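PDB 5WLS: pollen receptor-like kinase 3 from Arabidopsis thaliana, which probably acts at the pollen cell surface as a signalling receptor kinase, through a leucine-rich-repeat extracellular domain resembling that of the SERK co-receptors. Local coordinates for residues Q115-F120 against G139-H144. Numbering follows the deposited sequence.
Sequences QLKRVF and GLEELH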
ATOM      1  N   GLN A 115      10.369  -6.792  -3.013  1.00 55.78           N
ATOM      2  CA  GLN A 115       9.944  -7.535  -1.837  1.00 52.47           C
ATOM      3  C   GLN A 115       8.458  -7.377  -1.535  1.00 48.79           C
ATOM      4  O   GLN A 115       7.925  -8.154  -0.736  1.00 54.61           O
ATOM      5  CB  GLN A 115      10.757  -7.089  -0.619  1.00 58.47           C
ATOM      6  CG  GLN A 115      12.264  -7.231  -0.778  1.00 66.38           C
ATOM      7  CD  GLN A 115      12.704  -8.668  -0.966  1.00 79.30           C
ATOM      8  OE1 GLN A 115      13.056  -9.084  -2.070  1.00 86.43           O
ATOM      9  NE2 GLN A 115      12.694  -9.435   0.118  1.00 82.52           N
ATOM     10  N   LEU A 116       7.784  -6.401  -2.140  1.00 41.94           N
ATOM     11  CA  LEU A 116       6.382  -6.152  -1.827  1.00 53.43           C
ATOM     12  C   LEU A 116       5.516  -7.333  -2.247  1.00 50.93           C
ATOM     13  O   LEU A 116       5.448  -7.677  -3.430  1.00 58.67           O
ATOM     14  CB  LEU A 116       5.902  -4.872  -2.510  1.00 48.13           C
ATOM     15  CG  LEU A 116       5.958  -3.589  -1.676  1.00 47.91           C
ATOM     16  CD1 LEU A 116       5.704  -2.362  -2.546  1.00 49.42           C
ATOM     17  CD2 LEU A 116       4.980  -3.655  -0.510  1.00 49.84           C
ATOM     18  N   LYS A 117       4.852  -7.949  -1.271  1.00 41.90           N
ATOM     19  CA  LYS A 117       3.859  -8.988  -1.513  1.00 48.96           C
ATOM     20  C   LYS A 117       2.436  -8.454  -1.472  1.00 52.87           C
ATOM     21  O   LYS A 117       1.555  -8.963  -2.171  1.00 53.94           O
ATOM     22  CB  LYS A 117       4.005 -10.103  -0.474  1.00 46.36           C
ATOM     23  CG  LYS A 117       5.356 -10.777  -0.496  1.00 52.68           C
ATOM     24  CD  LYS A 117       5.349 -11.994   0.402  1.00 56.18           C
ATOM     25  CE  LYS A 117       6.369 -13.020  -0.058  1.00 67.10           C
ATOM     26  NZ  LYS A 117       6.890 -13.805   1.093  1.00 71.78           N
ATOM     27  N   ARG A 118       2.199  -7.448  -0.650  1.00 43.61           N
ATOM     28  CA  ARG A 118       0.873  -6.922  -0.397  1.00 42.41           C
ATOM     29  C   ARG A 118       0.863  -5.405  -0.451  1.00 41.36           C
ATOM     30  O   ARG A 118       1.680  -4.750   0.205  1.00 41.73           O
ATOM     31  CB  ARG A 118       0.334  -7.394   0.944  1.00 53.15           C
ATOM     32  CG  ARG A 118      -0.201  -8.809   1.186  1.00 62.45           C
ATOM     33  CD  ARG A 118      -0.204  -8.534   2.668  1.00 60.15           C
ATOM     34  NE  ARG A 118      -1.525  -8.082   3.052  1.00 79.92           N
ATOM     35  CZ  ARG A 118      -2.172  -8.311   4.180  1.00 89.57           C
ATOM     36  NH1 ARG A 118      -1.628  -8.976   5.187  1.00 86.05           N
ATOM     37  NH2 ARG A 118      -3.365  -7.745   4.321  1.00102.61           N
ATOM     38  N   VAL A 119      -0.044  -4.861  -1.261  1.00 31.38           N
ATOM     39  CA  VAL A 119      -0.238  -3.420  -1.427  1.00 40.00           C
ATOM     40  C   VAL A 119      -1.736  -3.143  -1.364  1.00 41.82           C
ATOM     41  O   VAL A 119      -2.475  -3.480  -2.303  1.00 40.49           O
ATOM     42  CB  VAL A 119       0.346  -2.910  -2.750  1.00 30.74           C
ATOM     43  CG1 VAL A 119       0.012  -1.446  -2.935  1.00 30.83           C
ATOM     44  CG2 VAL A 119       1.851  -3.134  -2.785  1.00 32.34           C
ATOM     45  N   PHE A 120      -2.188  -2.547  -0.262  1.00 33.76           N
ATOM     46  CA  PHE A 120      -3.580  -2.150  -0.084  1.00 38.35           C
ATOM     47  C   PHE A 120      -3.618  -0.625  -0.058  1.00 41.60           C
ATOM     48  O   PHE A 120      -3.173  -0.004   0.913  1.00 43.63           O
ATOM     49  CB  PHE A 120      -4.172  -2.738   1.198  1.00 35.05           C
ATOM     50  CG  PHE A 120      -4.347  -4.242   1.173  1.00 37.17           C
ATOM     51  CD1 PHE A 120      -5.494  -4.823   1.688  1.00 48.91           C
ATOM     52  CD2 PHE A 120      -3.363  -5.071   0.659  1.00 49.80           C
ATOM     53  CE1 PHE A 120      -5.656  -6.197   1.676  1.00 44.43           C
ATOM     54  CE2 PHE A 120      -3.521  -6.442   0.641  1.00 58.59           C
ATOM     55  CZ  PHE A 120      -4.671  -7.006   1.152  1.00 44.93           C
ATOM     56  N   GLY A 139       6.623 -10.746  -7.537  1.00 56.40           N
ATOM     57  CA  GLY A 139       6.231 -11.299  -6.258  1.00 42.93           C
ATOM     58  C   GLY A 139       4.996 -10.688  -5.633  1.00 47.56           C
ATOM     59  O   GLY A 139       4.689 -11.002  -4.477  1.00 48.02           O
ATOM     60  N   LEU A 140       4.269  -9.836  -6.352  1.00 46.14           N
ATOM     61  CA  LEU A 140       3.079  -9.201  -5.799  1.00 44.50           C
ATOM     62  C   LEU A 140       1.960 -10.231  -5.722  1.00 47.96           C
ATOM     63  O   LEU A 140       1.604 -10.845  -6.733  1.00 50.13           O
ATOM     64  CB  LEU A 140       2.655  -8.017  -6.663  1.00 44.20           C
ATOM     65  CG  LEU A 140       1.438  -7.219  -6.189  1.00 42.23           C
ATOM     66  CD1 LEU A 140       1.678  -6.617  -4.809  1.00 43.39           C
ATOM     67  CD2 LEU A 140       1.043  -6.157  -7.205  1.00 40.03           C
ATOM     68  N   GLU A 141       1.406 -10.428  -4.531  1.00 40.19           N
ATOM     69  CA  GLU A 141       0.347 -11.410  -4.354  1.00 46.58           C
ATOM     70  C   GLU A 141      -1.028 -10.788  -4.166  1.00 48.88           C
ATOM     71  O   GLU A 141      -2.012 -11.311  -4.701  1.00 47.61           O
ATOM     72  CB  GLU A 141       0.677 -12.319  -3.167  1.00 32.09           C
ATOM     73  CG  GLU A 141       2.143 -12.733  -3.149  1.00 40.52           C
ATOM     74  CD  GLU A 141       2.505 -13.618  -1.977  1.00 56.73           C
ATOM     75  OE1 GLU A 141       3.644 -14.132  -1.958  1.00 59.12           O
ATOM     76  OE2 GLU A 141       1.647 -13.829  -1.095  1.00 61.48           O
ATOM     77  N   GLU A 142      -1.121  -9.672  -3.445  1.00 39.54           N
ATOM     78  CA  GLU A 142      -2.401  -9.040  -3.147  1.00 40.87           C
ATOM     79  C   GLU A 142      -2.304  -7.554  -3.463  1.00 43.06           C
ATOM     80  O   GLU A 142      -1.501  -6.837  -2.854  1.00 47.09           O
ATOM     81  CB  GLU A 142      -2.778  -9.261  -1.682  1.00 42.80           C
ATOM     82  CG  GLU A 142      -2.988 -10.726  -1.347  1.00 53.87           C
ATOM     83  CD  GLU A 142      -2.866 -11.005   0.133  1.00 61.89           C
ATOM     84  OE1 GLU A 142      -1.945 -11.755   0.519  1.00 65.19           O
ATOM     85  OE2 GLU A 142      -3.688 -10.471   0.908  1.00 67.35           O
ATOM     86  N   LEU A 143      -3.137  -7.090  -4.397  1.00 30.73           N
ATOM     87  CA  LEU A 143      -3.163  -5.684  -4.788  1.00 44.23           C
ATOM     88  C   LEU A 143      -4.601  -5.198  -4.732  1.00 46.71           C
ATOM     89  O   LEU A 143      -5.432  -5.607  -5.548  1.00 41.21           O
ATOM     90  CB  LEU A 143      -2.567  -5.482  -6.181  1.00 37.77           C
ATOM     91  CG  LEU A 143      -2.675  -4.051  -6.713  1.00 44.09           C
ATOM     92  CD1 LEU A 143      -1.894  -3.086  -5.828  1.00 43.24           C
ATOM     93  CD2 LEU A 143      -2.193  -3.954  -8.156  1.00 30.05           C
ATOM     94  N   HIS A 144      -4.893  -4.330  -3.768  1.00 40.28           N
ATOM     95  CA  HIS A 144      -6.234  -3.791  -3.589  1.00 43.16           C
ATOM     96  C   HIS A 144      -6.177  -2.281  -3.756  1.00 39.55           C
ATOM     97  O   HIS A 144      -5.532  -1.587  -2.963  1.00 30.11           O
ATOM     98  CB  HIS A 144      -6.806  -4.179  -2.222  1.00 45.21           C
ATOM     99  CG  HIS A 144      -7.061  -5.648  -2.072  1.00 45.62           C
ATOM    100  ND1 HIS A 144      -7.495  -6.213  -0.891  1.00 49.24           N
ATOM    101  CD2 HIS A 144      -6.943  -6.668  -2.955  1.00 51.60           C
ATOM    102  CE1 HIS A 144      -7.634  -7.517  -1.053  1.00 50.49           C
ATOM    103  NE2 HIS A 144      -7.305  -7.819  -2.297  1.00 48.86           N
TER
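The carbonyl oxygen of K117 takes two backbone N-H groups from the next repeat: E141 N at 2.8 Å and E142 N at 3.0 Å, the second bond the straighter. Alongside, the K117 and E141 side chains run the same way, E141 OE1 3.5 Å from K117 CE but beyond salt-bridge range of NZ. From there the strands run parallel, V119 N giving to E142 O and H144 N to V119 O. R118, E142, F120 and H144 point to the concave face of the leucine-rich-repeat solenoid; V119 and L143 point into the core, where L143 CD1 packs 3.8 Å from V119 CB and L140 CD1 reaches V119 CG2.

F120 and H144 share a first torsion (chi1 -68° and -67°) that sets CG beside the backbone N, and their rings lie with centres 4.3 Å apart and planes inclined at 48°. H144 ND1 sits over one phenyl face, 3.2 Å from F120 CE1, while NE2 bonds S166 OG one strand further on. E142 OE2 meets the phenyl edge in plane, 3.6 Å from F120 CZ. It also lies over a face of the R118 guanidinium, 3.9 Å from R118 NE; no N-H is aimed at it, so this long salt bridge rests on charge alone. An alanine in place of F120 would probably open a gap beside the imidazole, leaving it more dependent on S166, and deprive E142 OE2 of the ring edge. The hydrogen bonds joining the two segments are all main-chain, so they call for no particular side chain, while the concave face carries a mixed aromatic and charged surface.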